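Local coordinates for uncharacterized protein Q64V53_BACFR (PDB 2RA8) that is of unknown function but joins a WGR domain to a leucine-rich-repeat domain, a pairing consistent with a role in binding other macromolecules, at residues P244-D249 with N266-M271; E270-S275 with P279-M284. One frame throughout, in Å; residues are numbered along the deposited sequence.

Interaction 1 of 2, residues P244-D249 with N266-M271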
ATOM      1  N   PRO A 244      28.852  16.983   6.409  1.00 24.56           N
ATOM      2  CA  PRO A 244      29.682  16.502   7.525  1.00 29.74           C
ATOM      3  C   PRO A 244      29.356  15.102   8.021  1.00 29.62           C
ATOM      4  O   PRO A 244      30.173  14.479   8.706  1.00 28.32           O
ATOM      5  CB  PRO A 244      29.465  17.563   8.598  1.00 31.62           C
ATOM      6  CG  PRO A 244      29.258  18.812   7.791  1.00 35.72           C
ATOM      7  CD  PRO A 244      28.327  18.330   6.693  1.00 28.74           C
ATOM      8  N   LEU A 245      28.166  14.602   7.679  1.00 26.27           N
ATOM      9  CA  LEU A 245      27.736  13.256   8.078  1.00 22.55           C
ATOM     10  C   LEU A 245      28.534  12.185   7.377  1.00 27.47           C
ATOM     11  O   LEU A 245      28.692  11.076   7.885  1.00 24.89           O
ATOM     12  CB  LEU A 245      26.254  13.040   7.748  1.00 15.70           C
ATOM     13  CG  LEU A 245      25.227  13.858   8.524  1.00 18.75           C
ATOM     14  CD1 LEU A 245      23.887  13.825   7.796  1.00 14.63           C
ATOM     15  CD2 LEU A 245      25.086  13.293   9.925  1.00 26.65           C
ATOM     16  N   PHE A 246      29.030  12.516   6.190  1.00 27.67           N
ATOM     17  CA  PHE A 246      29.810  11.582   5.392  1.00 24.40           C
ATOM     18  C   PHE A 246      31.248  11.531   5.892  1.00 27.08           C
ATOM     19  O   PHE A 246      32.181  11.884   5.171  1.00 34.64           O
ATOM     20  CB  PHE A 246      29.778  12.016   3.917  1.00 16.47           C
ATOM     21  CG  PHE A 246      28.413  11.891   3.266  1.00 15.55           C
ATOM     22  CD1 PHE A 246      28.179  10.910   2.304  1.00 27.83           C
ATOM     23  CD2 PHE A 246      27.386  12.768   3.591  1.00 25.45           C
ATOM     24  CE1 PHE A 246      26.932  10.807   1.669  1.00 17.11           C
ATOM     25  CE2 PHE A 246      26.140  12.672   2.961  1.00 17.82           C
ATOM     26  CZ  PHE A 246      25.920  11.693   2.002  1.00 18.20           C
ATOM     27  N   SER A 247      31.432  11.076   7.126  1.00 28.04           N
ATOM     28  CA  SER A 247      32.762  11.006   7.723  1.00 28.94           C
ATOM     29  C   SER A 247      33.011   9.727   8.476  1.00 28.31           C
ATOM     30  O   SER A 247      32.281   9.396   9.414  1.00 21.70           O
ATOM     31  CB  SER A 247      32.955  12.195   8.671  1.00 30.25           C
ATOM     32  OG  SER A 247      34.048  11.976   9.548  1.00 31.99           O
ATOM     33  N   LYS A 248      34.049   8.995   8.086  1.00 30.66           N
ATOM     34  CA  LYS A 248      34.364   7.749   8.766  1.00 29.87           C
ATOM     35  C   LYS A 248      34.719   8.007  10.217  1.00 34.38           C
ATOM     36  O   LYS A 248      34.439   7.185  11.091  1.00 27.95           O
ATOM     37  CB  LYS A 248      35.518   7.015   8.063  1.00 33.12           C
ATOM     38  CG  LYS A 248      36.865   7.719   8.105  1.00 28.76           C
ATOM     39  CD  LYS A 248      37.935   6.831   7.472  1.00 40.09           C
ATOM     40  CE  LYS A 248      39.336   7.385   7.688  1.00 52.49           C
ATOM     41  NZ  LYS A 248      39.484   8.767   7.160  1.00 72.65           N
ATOM     42  N   ASP A 249      35.329   9.155  10.490  1.00 29.85           N
ATOM     43  CA  ASP A 249      35.688   9.489  11.862  1.00 29.90           C
ATOM     44  C   ASP A 249      34.438   9.659  12.710  1.00 27.95           C
ATOM     45  O   ASP A 249      34.418   9.288  13.886  1.00 23.32           O
ATOM     46  CB  ASP A 249      36.526  10.774  11.914  1.00 37.29           C
ATOM     47  CG  ASP A 249      37.914  10.596  11.318  1.00 43.39           C
ATOM     48  OD1 ASP A 249      38.580   9.590  11.644  1.00 56.31           O
ATOM     49  OD2 ASP A 249      38.342  11.467  10.530  1.00 59.56           O
ATOM     50  N   ASN A 266      20.725  14.139  -6.985  1.00 22.65           N
ATOM     51  CA  ASN A 266      21.979  13.910  -7.695  1.00 21.51           C
ATOM     52  C   ASN A 266      23.159  14.392  -6.897  1.00 22.19           C
ATOM     53  O   ASN A 266      24.248  13.818  -6.973  1.00 26.04           O
ATOM     54  CB  ASN A 266      21.992  14.620  -9.064  1.00 31.85           C
ATOM     55  CG  ASN A 266      20.859  14.175  -9.983  1.00 28.41           C
ATOM     56  OD1 ASN A 266      20.426  13.013  -9.965  1.00 27.46           O
ATOM     57  ND2 ASN A 266      20.387  15.098 -10.811  1.00 31.41           N
ATOM     58  N   VAL A 267      22.953  15.453  -6.119  1.00 22.51           N
ATOM     59  CA  VAL A 267      24.030  16.016  -5.314  1.00 29.34           C
ATOM     60  C   VAL A 267      24.502  15.010  -4.297  1.00 24.33           C
ATOM     61  O   VAL A 267      25.706  14.918  -4.006  1.00 24.10           O
ATOM     62  CB  VAL A 267      23.574  17.284  -4.568  1.00 26.53           C
ATOM     63  CG1 VAL A 267      24.787  18.019  -4.022  1.00 38.89           C
ATOM     64  CG2 VAL A 267      22.776  18.187  -5.495  1.00 35.58           C
ATOM     65  N   VAL A 268      23.553  14.247  -3.754  1.00 28.37           N
ATOM     66  CA  VAL A 268      23.855  13.228  -2.748  1.00 22.32           C
ATOM     67  C   VAL A 268      24.821  12.215  -3.302  1.00 24.42           C
ATOM     68  O   VAL A 268      25.693  11.706  -2.586  1.00 26.08           O
ATOM     69  CB  VAL A 268      22.542  12.534  -2.247  1.00 23.29           C
ATOM     70  CG1 VAL A 268      22.853  11.460  -1.212  1.00 21.26           C
ATOM     71  CG2 VAL A 268      21.602  13.581  -1.649  1.00 17.20           C
ATOM     72  N   VAL A 269      24.695  11.923  -4.591  1.00 28.40           N
ATOM     73  CA  VAL A 269      25.596  10.978  -5.227  1.00 26.09           C
ATOM     74  C   VAL A 269      27.006  11.516  -5.138  1.00 24.02           C
ATOM     75  O   VAL A 269      27.950  10.780  -4.858  1.00 36.01           O
ATOM     76  CB  VAL A 269      25.225  10.761  -6.711  1.00 25.63           C
ATOM     77  CG1 VAL A 269      26.204   9.785  -7.362  1.00 25.54           C
ATOM     78  CG2 VAL A 269      23.800  10.248  -6.819  1.00 26.21           C
ATOM     79  N   GLU A 270      27.152  12.817  -5.371  1.00 30.97           N
ATOM     80  CA  GLU A 270      28.459  13.457  -5.311  1.00 29.72           C
ATOM     81  C   GLU A 270      29.048  13.333  -3.913  1.00 27.70           C
ATOM     82  O   GLU A 270      30.227  13.018  -3.746  1.00 25.83           O
ATOM     83  CB  GLU A 270      28.341  14.942  -5.686  1.00 36.00           C
ATOM     84  CG  GLU A 270      29.680  15.652  -5.795  1.00 49.84           C
ATOM     85  CD  GLU A 270      29.546  17.167  -5.821  1.00 56.98           C
ATOM     86  OE1 GLU A 270      28.812  17.680  -6.693  1.00 66.48           O
ATOM     87  OE2 GLU A 270      30.176  17.838  -4.969  1.00 47.51           O
HETATM   88  N   MSE A 271      28.222  13.579  -2.900  1.00 32.08           N
HETATM   89  CA  MSE A 271      28.673  13.491  -1.514  1.00 32.44           C
HETATM   90  C   MSE A 271      29.255  12.144  -1.217  1.00 36.38           C
HETATM   91  O   MSE A 271      30.316  12.037  -0.596  1.00 36.55           O
HETATM   92  CB  MSE A 271      27.515  13.753  -0.561  1.00 28.68           C
HETATM   93  CG  MSE A 271      26.944  15.138  -0.699  1.00 30.56           C
HETATM   94 SE   MSE A 271      25.619  15.523   0.643  1.00 48.53          SE
HETATM   95  CE  MSE A 271      25.049  17.231  -0.024  1.00 29.64           C
TER
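Phe246 lays one face of its ring against Met271, a selenomethionine on helix 265-274. The tight part is small. CB of Met271 stands 3.8 Å from the centroid of the Phe246 ring, 16° off the normal and displaced toward the rim, in a CH-pi contact. Phe246 CZ and Met271 CB approach to 3.7 Å, and the two side chains cross at about a right angle. Farther out on the same side chain, SE of Met271 meets the ring obliquely, 4.5 Å from the Phe246 centroid, in a Met-aromatic contact through CE2. Beyond CG the methionine runs extended (chi2 -173°), and this carries its end away from the loop. Val268, one turn earlier, adds a looser touch at the ring edge, where its CG1 lies 4.4 Å from Phe246 CZ.

The solvent side of the loop is different in kind. Lys248 and Asp249 are exposed and make no contact with the helix segment; Lys248 pairs instead with Asp276. Phe246 is the central residue of an inverse gamma turn, and strand 256-260 supplies Leu257 and Ile259 beside its ring. The contact joins the loop between strands 223-227 and 256-260 to helix 265-274, which lies between strands 256-260 and 283-285 of the parallel leucine-rich-repeat sheet. With no hydrogen bond between the two segments, the fit rests on close apolar packing, with the CH-pi contact adding a modest preference for the ring face.

Interaction 2 of 2, residues E270-S275 with P279-M284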
ATOM      1  N   GLU A 270      27.152  12.817  -5.371  1.00 30.97           N
ATOM      2  CA  GLU A 270      28.459  13.457  -5.311  1.00 29.72           C
ATOM      3  C   GLU A 270      29.048  13.333  -3.913  1.00 27.70           C
ATOM      4  O   GLU A 270      30.227  13.018  -3.746  1.00 25.83           O
ATOM      5  CB  GLU A 270      28.341  14.942  -5.686  1.00 36.00           C
ATOM      6  CG  GLU A 270      29.680  15.652  -5.795  1.00 49.84           C
ATOM      7  CD  GLU A 270      29.546  17.167  -5.821  1.00 56.98           C
ATOM      8  OE1 GLU A 270      28.812  17.680  -6.693  1.00 66.48           O
ATOM      9  OE2 GLU A 270      30.176  17.838  -4.969  1.00 47.51           O
HETATM   10  N   MSE A 271      28.222  13.579  -2.900  1.00 32.08           N
HETATM   11  CA  MSE A 271      28.673  13.491  -1.514  1.00 32.44           C
HETATM   12  C   MSE A 271      29.255  12.144  -1.217  1.00 36.38           C
HETATM   13  O   MSE A 271      30.316  12.037  -0.596  1.00 36.55           O
HETATM   14  CB  MSE A 271      27.515  13.753  -0.561  1.00 28.68           C
HETATM   15  CG  MSE A 271      26.944  15.138  -0.699  1.00 30.56           C
HETATM   16 SE   MSE A 271      25.619  15.523   0.643  1.00 48.53          SE
HETATM   17  CE  MSE A 271      25.049  17.231  -0.024  1.00 29.64           C
ATOM     18  N   PHE A 272      28.557  11.097  -1.655  1.00 24.80           N
ATOM     19  CA  PHE A 272      29.033   9.742  -1.443  1.00 27.49           C
ATOM     20  C   PHE A 272      30.387   9.551  -2.079  1.00 32.03           C
ATOM     21  O   PHE A 272      31.353   9.181  -1.410  1.00 32.93           O
ATOM     22  CB  PHE A 272      28.048   8.717  -2.037  1.00 33.15           C
ATOM     23  CG  PHE A 272      26.932   8.327  -1.103  1.00 34.29           C
ATOM     24  CD1 PHE A 272      27.163   7.454  -0.045  1.00 35.97           C
ATOM     25  CD2 PHE A 272      25.653   8.843  -1.272  1.00 19.17           C
ATOM     26  CE1 PHE A 272      26.133   7.104   0.825  1.00 15.60           C
ATOM     27  CE2 PHE A 272      24.625   8.494  -0.402  1.00 16.21           C
ATOM     28  CZ  PHE A 272      24.871   7.625   0.643  1.00 26.09           C
ATOM     29  N   LEU A 273      30.469   9.827  -3.378  1.00 34.99           N
ATOM     30  CA  LEU A 273      31.707   9.632  -4.129  1.00 32.83           C
ATOM     31  C   LEU A 273      32.917  10.352  -3.612  1.00 35.72           C
ATOM     32  O   LEU A 273      34.023   9.827  -3.696  1.00 28.18           O
ATOM     33  CB  LEU A 273      31.493   9.989  -5.606  1.00 30.26           C
ATOM     34  CG  LEU A 273      30.444   9.143  -6.350  1.00 25.51           C
ATOM     35  CD1 LEU A 273      30.251   9.667  -7.755  1.00 22.55           C
ATOM     36  CD2 LEU A 273      30.881   7.693  -6.387  1.00 21.18           C
ATOM     37  N   GLU A 274      32.727  11.543  -3.054  1.00 33.13           N
ATOM     38  CA  GLU A 274      33.849  12.326  -2.545  1.00 33.42           C
ATOM     39  C   GLU A 274      34.157  12.107  -1.088  1.00 38.43           C
ATOM     40  O   GLU A 274      35.121  12.672  -0.569  1.00 39.39           O
ATOM     41  CB  GLU A 274      33.579  13.810  -2.752  1.00 34.50           C
ATOM     42  CG  GLU A 274      32.325  14.288  -2.046  1.00 36.05           C
ATOM     43  CD  GLU A 274      32.001  15.738  -2.340  1.00 46.96           C
ATOM     44  OE1 GLU A 274      32.199  16.176  -3.494  1.00 51.83           O
ATOM     45  OE2 GLU A 274      31.528  16.436  -1.418  1.00 33.02           O
ATOM     46  N   SER A 275      33.357  11.283  -0.418  1.00 31.49           N
ATOM     47  CA  SER A 275      33.532  11.033   1.012  1.00 31.93           C
ATOM     48  C   SER A 275      34.527   9.959   1.390  1.00 27.07           C
ATOM     49  O   SER A 275      34.800   9.034   0.619  1.00 29.05           O
ATOM     50  CB  SER A 275      32.173  10.692   1.635  1.00 30.53           C
ATOM     51  OG  SER A 275      32.289  10.437   3.025  1.00 48.23           O
ATOM     52  N   PRO A 279      34.333   4.049   1.382  1.00 25.87           N
ATOM     53  CA  PRO A 279      35.043   2.765   1.377  1.00 28.32           C
ATOM     54  C   PRO A 279      34.545   1.703   2.347  1.00 22.41           C
ATOM     55  O   PRO A 279      34.640   0.511   2.057  1.00 31.26           O
ATOM     56  CB  PRO A 279      36.480   3.172   1.671  1.00 33.32           C
ATOM     57  CG  PRO A 279      36.585   4.499   0.974  1.00 18.19           C
ATOM     58  CD  PRO A 279      35.286   5.175   1.379  1.00 26.69           C
ATOM     59  N   GLN A 280      34.013   2.119   3.494  1.00 29.87           N
ATOM     60  CA  GLN A 280      33.527   1.168   4.498  1.00 22.85           C
ATOM     61  C   GLN A 280      32.074   0.750   4.347  1.00 25.52           C
ATOM     62  O   GLN A 280      31.655  -0.264   4.912  1.00 31.38           O
ATOM     63  CB  GLN A 280      33.685   1.754   5.901  1.00 20.76           C
ATOM     64  CG  GLN A 280      32.665   2.837   6.218  1.00 31.79           C
ATOM     65  CD  GLN A 280      32.941   3.535   7.533  1.00 28.12           C
ATOM     66  OE1 GLN A 280      34.027   4.074   7.741  1.00 36.75           O
ATOM     67  NE2 GLN A 280      31.953   3.539   8.426  1.00 27.38           N
ATOM     68  N   LEU A 281      31.300   1.528   3.597  1.00 27.86           N
ATOM     69  CA  LEU A 281      29.876   1.242   3.414  1.00 20.31           C
ATOM     70  C   LEU A 281      29.545   0.003   2.644  1.00 27.88           C
ATOM     71  O   LEU A 281      30.292  -0.424   1.774  1.00 28.95           O
ATOM     72  CB  LEU A 281      29.179   2.413   2.718  1.00 23.44           C
ATOM     73  CG  LEU A 281      29.139   3.762   3.438  1.00 12.91           C
ATOM     74  CD1 LEU A 281      28.408   4.779   2.567  1.00 24.69           C
ATOM     75  CD2 LEU A 281      28.431   3.602   4.769  1.00 15.65           C
ATOM     76  N   GLU A 282      28.400  -0.583   2.967  1.00 26.63           N
ATOM     77  CA  GLU A 282      27.922  -1.758   2.262  1.00 24.25           C
ATOM     78  C   GLU A 282      26.775  -1.287   1.410  1.00 20.92           C
ATOM     79  O   GLU A 282      26.558  -1.788   0.307  1.00 29.41           O
ATOM     80  CB  GLU A 282      27.385  -2.818   3.227  1.00 23.44           C
ATOM     81  CG  GLU A 282      28.378  -3.313   4.253  1.00 24.97           C
ATOM     82  CD  GLU A 282      27.860  -4.510   5.030  1.00 34.84           C
ATOM     83  OE1 GLU A 282      26.677  -4.499   5.432  1.00 37.45           O
ATOM     84  OE2 GLU A 282      28.640  -5.460   5.245  1.00 42.53           O
ATOM     85  N   THR A 283      26.034  -0.306   1.917  1.00 20.40           N
ATOM     86  CA  THR A 283      24.868   0.203   1.198  1.00 21.04           C
ATOM     87  C   THR A 283      24.835   1.702   1.002  1.00 24.87           C
ATOM     88  O   THR A 283      25.013   2.474   1.943  1.00 26.83           O
ATOM     89  CB  THR A 283      23.559  -0.219   1.924  1.00 24.29           C
ATOM     90  OG1 THR A 283      23.543  -1.643   2.090  1.00 20.43           O
ATOM     91  CG2 THR A 283      22.322   0.209   1.113  1.00 13.77           C
HETATM   92  N   MSE A 284      24.618   2.116  -0.242  1.00 22.53           N
HETATM   93  CA  MSE A 284      24.501   3.525  -0.592  1.00 24.93           C
HETATM   94  C   MSE A 284      23.024   3.674  -0.878  1.00 24.63           C
HETATM   95  O   MSE A 284      22.494   3.051  -1.788  1.00 25.34           O
HETATM   96  CB  MSE A 284      25.312   3.841  -1.848  1.00 20.36           C
HETATM   97  CG  MSE A 284      25.212   5.281  -2.306  1.00 38.90           C
HETATM   98 SE   MSE A 284      26.129   5.570  -3.992  1.00 45.29          SE
HETATM   99  CE  MSE A 284      24.734   6.493  -4.940  1.00 41.14           C
TER
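A chi1 of 178° sets CG of the selenomethionine Met284 anti to its backbone N and carries it over the ring of Phe272, whose own CG lies beside its backbone N (chi1 -86°). Met284 CG is almost exactly above the middle of that ring, 3.5 Å from the Phe272 centroid and only 2° off the normal, so its distances to the six ring carbons are nearly equal. The selenium follows over the same face in a Met-aromatic contact, with Met284 SE 4.5 Å from the Phe272 centroid, before the chain bends at chi3.

Leu281 comes from another direction. One of its methyls, CD1, lies in the plane of the ring, at the edge, 3.7 Å from Phe272 CE1, and the two side chains cross at about a right angle. The aromatic is therefore met at its edge by Leu281, in the loop before strand 283-285, and over one face by Met284 within that strand. Toward the surface the contact thins to Pro279 CD, 4.0 Å from the carbonyl O of Ser275. Leu257 of strand 256-260 touches both Phe272 and Leu281, while Leu299 of helix 293-300 touches Met284. Helix 265-274 thus packs the ring of Phe272 against the strand that follows it, inside a right-handed beta-alpha-beta unit of the parallel leucine-rich-repeat sheet.

Helix 265-274 serves both contacts, whose centres are about 7 Å apart: interaction 1 holds it to the loop leading into strand 256-260, and interaction 2 to the strand after it. Neighbouring helix residues, Met271 and Phe272, divide the work. The rings of Phe246 and Phe272 meet edge-to-face, merging the two apolar clusters into one. A polar tie runs alongside, since Phe246 O and Ser275 OG lie 2.6 Å apart in a probable hydrogen bond. No ligand or active site has been identified that these contacts could be related to; the pair illustrates how one helix is fixed to the chain before and after it through adjacent buried side chains.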